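Local coordinates for Bpsl1147 (Burkholderia pseudomallei, PDB 5A4N), which probably binds DNA, as a dimeric member of the PC4 transcriptional coactivator family, at residues A17-R22 with V36-V41. Residues are numbered along the deposited sequence; the frame is centred on the assembly and turned at random.
Sequences ATQRIR and VRLVVV
Val39 and Arg22 meet across two central strands of the antiparallel PC4 sheet. These strands, 19-28 and 31-41, form a beta hairpin, and the contact lies toward its open end. Arg20 pairs with Val39 and Arg22 with Arg37, both as hydrogen-bonded pairs. Val39 N gives Arg20 O a nearly straight bond of 2.8 Å, and Arg22 N reaches Arg37 O at 2.7 Å. At the start of the ladder Val41 N bonds to Thr18 O.

Val39 is buried against Arg20 and Arg22 of strand 19-28. Its CG1 touches Arg22 CB at 3.8 Å, and its CG2 packs on Arg20 CB at 3.7 Å. The Arg22 chain leaves with CG anti to its own N (chi1 -179°) and bends at chi3 (-64°). This bend carries the guanidinium back toward Arg20. The Arg20 and Arg22 guanidinium groups meet edge to edge. Asp12 of strand 8-14 forms salt bridges with both, which probably offsets their like charges. Gln14 OE1 is hydrogen-bonded to Arg20 NE.

On the other face Gln19 runs beside Val40, and Gln19 NE2 lies 3.8 Å from Val40 CG1. Back on the arginine face, Val39 CG2 sits 3.9 Å above the centre of the Arg22 guanidinium plane.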
ATOM      1  N   ALA A  17      17.072   2.244   7.368  1.00 48.66           N
ATOM      2  CA  ALA A  17      17.821   3.491   7.304  1.00 51.61           C
ATOM      3  C   ALA A  17      17.610   4.200   5.982  1.00 51.66           C
ATOM      4  O   ALA A  17      17.619   5.428   5.919  1.00 53.29           O
ATOM      5  CB  ALA A  17      19.313   3.215   7.521  1.00 55.26           C
ATOM      6  N   THR A  18      17.395   3.427   4.921  1.00 51.01           N
ATOM      7  CA  THR A  18      17.297   3.993   3.588  1.00 50.33           C
ATOM      8  C   THR A  18      15.873   4.023   3.029  1.00 46.90           C
ATOM      9  O   THR A  18      15.681   4.541   1.970  1.00 45.88           O
ATOM     10  CB  THR A  18      18.177   3.204   2.607  1.00 51.58           C
ATOM     11  OG1 THR A  18      17.816   1.829   2.639  1.00 52.66           O
ATOM     12  CG2 THR A  18      19.642   3.329   2.986  1.00 55.33           C
ATOM     13  N   GLN A  19      14.887   3.465   3.722  1.00 44.82           N
ATOM     14  CA  GLN A  19      13.556   3.295   3.139  1.00 42.79           C
ATOM     15  C   GLN A  19      12.430   3.587   4.119  1.00 39.92           C
ATOM     16  O   GLN A  19      12.539   3.290   5.309  1.00 38.06           O
ATOM     17  CB  GLN A  19      13.360   1.870   2.632  1.00 43.59           C
ATOM     18  CG  GLN A  19      14.347   1.396   1.581  1.00 45.90           C
ATOM     19  CD  GLN A  19      13.877   0.102   0.936  1.00 49.02           C
ATOM     20  OE1 GLN A  19      13.237  -0.735   1.566  1.00 49.37           O
ATOM     21  NE2 GLN A  19      14.173  -0.057  -0.328  1.00 54.13           N
ATOM     22  N   ARG A  20      11.345   4.157   3.604  1.00 36.71           N
ATOM     23  CA  ARG A  20      10.146   4.420   4.409  1.00 35.36           C
ATOM     24  C   ARG A  20       8.902   4.161   3.604  1.00 32.79           C
ATOM     25  O   ARG A  20       8.903   4.281   2.374  1.00 32.14           O
ATOM     26  CB  ARG A  20      10.079   5.876   4.825  1.00 37.09           C
ATOM     27  CG  ARG A  20      11.283   6.356   5.542  1.00 43.80           C
ATOM     28  CD  ARG A  20      11.149   7.823   5.744  1.00 49.32           C
ATOM     29  NE  ARG A  20      11.969   8.240   6.854  1.00 54.46           N
ATOM     30  CZ  ARG A  20      12.325   9.501   7.059  1.00 62.22           C
ATOM     31  NH1 ARG A  20      11.925  10.472   6.232  1.00 63.88           N
ATOM     32  NH2 ARG A  20      13.090   9.796   8.101  1.00 67.20           N
ATOM     33  N   ILE A  21       7.815   3.859   4.298  1.00 31.37           N
ATOM     34  CA  ILE A  21       6.526   3.871   3.668  1.00 29.52           C
ATOM     35  C   ILE A  21       5.891   5.164   4.069  1.00 29.43           C
ATOM     36  O   ILE A  21       5.708   5.422   5.244  1.00 30.70           O
ATOM     37  CB  ILE A  21       5.677   2.701   4.129  1.00 31.45           C
ATOM     38  CG1 ILE A  21       6.391   1.424   3.733  1.00 34.07           C
ATOM     39  CG2 ILE A  21       4.310   2.743   3.465  1.00 29.43           C
ATOM     40  CD1 ILE A  21       5.991   0.259   4.608  1.00 37.10           C
ATOM     41  N   ARG A  22       5.569   5.986   3.088  1.00 28.44           N
ATOM     42  CA  ARG A  22       4.936   7.254   3.323  1.00 29.98           C
ATOM     43  C   ARG A  22       3.455   7.172   2.967  1.00 28.01           C
ATOM     44  O   ARG A  22       3.096   6.723   1.874  1.00 28.73           O
ATOM     45  CB  ARG A  22       5.631   8.287   2.457  1.00 33.72           C
ATOM     46  CG  ARG A  22       5.107   9.712   2.588  1.00 36.99           C
ATOM     47  CD  ARG A  22       6.205  10.698   2.158  1.00 40.97           C
ATOM     48  NE  ARG A  22       7.387  10.657   3.046  1.00 42.27           N
ATOM     49  CZ  ARG A  22       8.570  11.229   2.773  1.00 46.33           C
ATOM     50  NH1 ARG A  22       8.742  11.886   1.621  1.00 45.57           N
ATOM     51  NH2 ARG A  22       9.582  11.146   3.637  1.00 46.82           N
ATOM     52  N   VAL A  36      -0.103   5.628  -0.605  1.00 27.66           N
ATOM     53  CA  VAL A  36       0.744   4.820   0.244  1.00 27.96           C
ATOM     54  C   VAL A  36       1.954   4.404  -0.599  1.00 27.75           C
ATOM     55  O   VAL A  36       1.796   3.710  -1.567  1.00 27.40           O
ATOM     56  CB  VAL A  36      -0.013   3.585   0.702  1.00 28.64           C
ATOM     57  CG1 VAL A  36       0.846   2.804   1.666  1.00 28.61           C
ATOM     58  CG2 VAL A  36      -1.335   4.001   1.341  1.00 29.16           C
ATOM     59  N   ARG A  37       3.148   4.832  -0.249  1.00 29.49           N
ATOM     60  CA  ARG A  37       4.261   4.722  -1.186  1.00 31.30           C
ATOM     61  C   ARG A  37       5.593   4.454  -0.514  1.00 31.64           C
ATOM     62  O   ARG A  37       5.899   5.001   0.543  1.00 30.94           O
ATOM     63  CB  ARG A  37       4.338   6.017  -2.001  1.00 32.40           C
ATOM     64  CG  ARG A  37       5.210   5.984  -3.258  1.00 35.41           C
ATOM     65  CD  ARG A  37       4.968   7.236  -4.101  1.00 36.85           C
ATOM     66  NE  ARG A  37       3.579   7.214  -4.519  1.00 37.53           N
ATOM     67  CZ  ARG A  37       3.102   6.554  -5.567  1.00 37.97           C
ATOM     68  NH1 ARG A  37       3.895   5.924  -6.416  1.00 40.55           N
ATOM     69  NH2 ARG A  37       1.815   6.581  -5.808  1.00 37.37           N
ATOM     70  N   LEU A  38       6.390   3.603  -1.146  1.00 31.81           N
ATOM     71  CA  LEU A  38       7.797   3.443  -0.782  1.00 32.77           C
ATOM     72  C   LEU A  38       8.645   4.666  -1.196  1.00 32.75           C
ATOM     73  O   LEU A  38       8.649   5.085  -2.368  1.00 32.73           O
ATOM     74  CB  LEU A  38       8.329   2.169  -1.419  1.00 34.77           C
ATOM     75  CG  LEU A  38       9.775   1.772  -1.128  1.00 38.21           C
ATOM     76  CD1 LEU A  38       9.931   1.358   0.327  1.00 38.86           C
ATOM     77  CD2 LEU A  38      10.169   0.644  -2.072  1.00 40.62           C
ATOM     78  N   VAL A  39       9.335   5.256  -0.234  1.00 33.76           N
ATOM     79  CA  VAL A  39      10.261   6.341  -0.492  1.00 37.52           C
ATOM     80  C   VAL A  39      11.662   5.904  -0.045  1.00 39.68           C
ATOM     81  O   VAL A  39      11.813   5.237   0.980  1.00 39.99           O
ATOM     82  CB  VAL A  39       9.802   7.666   0.156  1.00 40.36           C
ATOM     83  CG1 VAL A  39       8.325   7.934  -0.157  1.00 39.13           C
ATOM     84  CG2 VAL A  39      10.044   7.686   1.640  1.00 41.85           C
ATOM     85  N   VAL A  40      12.684   6.210  -0.843  1.00 40.43           N
ATOM     86  CA  VAL A  40      14.013   5.661  -0.621  1.00 42.31           C
ATOM     87  C   VAL A  40      15.070   6.759  -0.775  1.00 45.49           C
ATOM     88  O   VAL A  40      14.889   7.689  -1.554  1.00 44.77           O
ATOM     89  CB  VAL A  40      14.295   4.495  -1.590  1.00 43.46           C
ATOM     90  CG1 VAL A  40      13.196   3.448  -1.514  1.00 42.31           C
ATOM     91  CG2 VAL A  40      14.400   4.979  -3.011  1.00 45.86           C
ATOM     92  N   VAL A  41      16.168   6.667  -0.047  1.00 46.41           N
ATOM     93  CA  VAL A  41      17.145   7.754  -0.098  1.00 49.59           C
ATOM     94  C   VAL A  41      17.881   7.582  -1.397  1.00 51.14           C
ATOM     95  O   VAL A  41      18.244   6.457  -1.719  1.00 48.85           O
ATOM     96  CB  VAL A  41      18.145   7.776   1.080  1.00 53.58           C
ATOM     97  CG1 VAL A  41      17.435   7.624   2.414  1.00 51.17           C
ATOM     98  CG2 VAL A  41      19.261   6.733   0.929  1.00 56.79           C
TER